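Local coordinates for membrane protein (Acinetobacter baumannii AB307-0294, PDB 5DL5), which forms an outer-membrane beta-barrel of the OprD family that probably lets small molecules, antibiotics among them, pass across the outer membrane, at residues A54-I58 against M142-Y146. Numbering follows the deposited sequence.
With C8E ((hydroxyethyloxy)tri(ethyloxy)octane), chain C.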
# COMPACT_ATOMS: atom_id res chain seq x y z
N ALA A 54 -16.42 -10.77 -1.79
CA ALA A 54 -17.14 -9.52 -1.96
C ALA A 54 -17.04 -8.89 -3.37
O ALA A 54 -16.20 -9.32 -4.18
CB ALA A 54 -16.70 -8.53 -0.87
N GLN A 55 -18.02 -8.01 -3.70
CA GLN A 55 -18.09 -7.29 -4.94
C GLN A 55 -18.14 -5.81 -4.62
O GLN A 55 -18.91 -5.41 -3.73
CB GLN A 55 -19.36 -7.67 -5.70
CG GLN A 55 -19.58 -6.86 -6.97
CD GLN A 55 -18.59 -7.18 -8.05
OE1 GLN A 55 -18.38 -8.37 -8.33
NE2 GLN A 55 -17.91 -6.15 -8.62
N SER A 56 -17.35 -5.01 -5.34
CA SER A 56 -17.30 -3.57 -5.11
C SER A 56 -17.48 -2.88 -6.39
O SER A 56 -17.15 -3.40 -7.46
CB SER A 56 -15.90 -3.14 -4.61
OG SER A 56 -15.90 -3.62 -3.29
N ALA A 57 -17.93 -1.63 -6.27
CA ALA A 57 -17.91 -0.68 -7.39
C ALA A 57 -17.23 0.58 -6.85
O ALA A 57 -17.72 1.19 -5.91
CB ALA A 57 -19.29 -0.34 -7.92
N ILE A 58 -16.14 0.99 -7.50
CA ILE A 58 -15.30 2.07 -6.92
C ILE A 58 -15.36 3.19 -7.92
O ILE A 58 -14.99 3.00 -9.07
CB ILE A 58 -13.86 1.61 -6.75
CG1 ILE A 58 -13.82 0.36 -5.78
CG2 ILE A 58 -13.03 2.83 -6.28
CD1 ILE A 58 -12.69 -0.60 -6.07
N MET A 142 -10.67 -4.69 -1.09
CA MET A 142 -11.84 -4.46 -1.98
C MET A 142 -11.95 -3.03 -2.50
O MET A 142 -12.32 -2.80 -3.68
CB MET A 142 -13.11 -4.85 -1.33
CG MET A 142 -13.28 -6.32 -1.06
SD MET A 142 -13.19 -7.42 -2.47
CE MET A 142 -14.39 -6.66 -3.59
N VAL A 143 -11.68 -2.11 -1.61
CA VAL A 143 -11.91 -0.70 -1.84
C VAL A 143 -10.73 0.13 -1.25
O VAL A 143 -10.10 -0.28 -0.32
CB VAL A 143 -13.27 -0.21 -1.24
CG1 VAL A 143 -14.42 -0.87 -1.97
CG2 VAL A 143 -13.42 -0.55 0.25
N PRO A 144 -10.57 1.37 -1.74
CA PRO A 144 -9.41 2.19 -1.27
C PRO A 144 -9.63 2.80 0.05
O PRO A 144 -10.73 3.07 0.50
CB PRO A 144 -9.18 3.21 -2.40
CG PRO A 144 -10.43 3.12 -3.30
CD PRO A 144 -11.25 1.93 -2.91
N GLU A 145 -8.53 2.94 0.73
CA GLU A 145 -8.47 3.71 1.93
C GLU A 145 -8.52 5.21 1.61
O GLU A 145 -7.92 5.63 0.60
CB GLU A 145 -7.16 3.34 2.67
CG GLU A 145 -6.86 4.15 3.93
CD GLU A 145 -5.55 3.77 4.59
OE1 GLU A 145 -4.78 2.98 3.97
OE2 GLU A 145 -5.43 4.13 5.80
N TYR A 146 -9.32 5.97 2.38
CA TYR A 146 -9.49 7.41 2.14
C TYR A 146 -8.92 8.25 3.20
O TYR A 146 -9.12 8.00 4.38
CB TYR A 146 -11.00 7.86 1.94
CG TYR A 146 -11.69 7.16 0.75
CD1 TYR A 146 -11.20 7.27 -0.51
CD2 TYR A 146 -12.82 6.33 0.90
CE1 TYR A 146 -11.77 6.66 -1.59
CE2 TYR A 146 -13.45 5.71 -0.20
CZ TYR A 146 -12.89 5.85 -1.44
OH TYR A 146 -13.38 5.32 -2.62
C8 C8E C . -24.56 1.19 1.66
O9 C8E C . -25.06 0.33 0.64
C10 C8E C . -24.13 -0.10 -0.38
C11 C8E C . -24.85 -0.72 -1.57
O12 C8E C . -23.97 -0.94 -2.68
C13 C8E C . -24.42 -0.38 -3.93
C14 C8E C . -23.56 -0.80 -5.13
O15 C8E C . -23.32 -2.19 -5.04
C16 C8E C . -22.12 -2.69 -5.65
C17 C8E C . -22.23 -2.57 -7.14
O18 C8E C . -21.39 -3.58 -7.73
C19 C8E C . -22.17 -4.68 -8.20
C20 C8E C . -22.20 -4.78 -9.67
O21 C8E C . -22.69 -6.09 -9.92
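Met142 leans on Ala54 and Ser56, where a loop folded inside the OprD-family beta-barrel meets the inner face of wall strand 50-62. Its chain bends at both chi2 (-59°) and chi3 (-52°), which curls the methyl back against the strand. Met142 CE lies 3.3 Å from Ala54 O and close to Ser56 OG, while Met142 SD rests 4.0 Å from Ala54 CB. The carbonyl of Met142 faces Ile58, whose CD1 comes within 3.3 Å of Met142 O. Val143 follows and lays CG1 on the same serine, with Val143 CG1 3.4 Å from Ser56 OG. That hydroxyl is hydrogen-bonded to Ser81 on the next strand of the wall, so the apolar groups close around a polar atom that already has a partner. On the opposite face of the strand, Gln55 CG and Ala57 CB touch the bound detergent, as expected for the lipid-facing side of a barrel. Val143 O is hydrogen-bonded to Ser173 OG. The CD-CG edge of Pro144 packs on the CG2 methyl of Ile58, with Pro144 CD 3.9 Å from Ile58 CG2. Pro144 O is hydrogen-bonded to Arg109 NH2. Tyr146 sends its hydroxyl to Asp79 and only brushes Ile58. One face of its ring lies under Pro144 O, which sits 3.8 Å above the plane of the Tyr146 ring, over its centre.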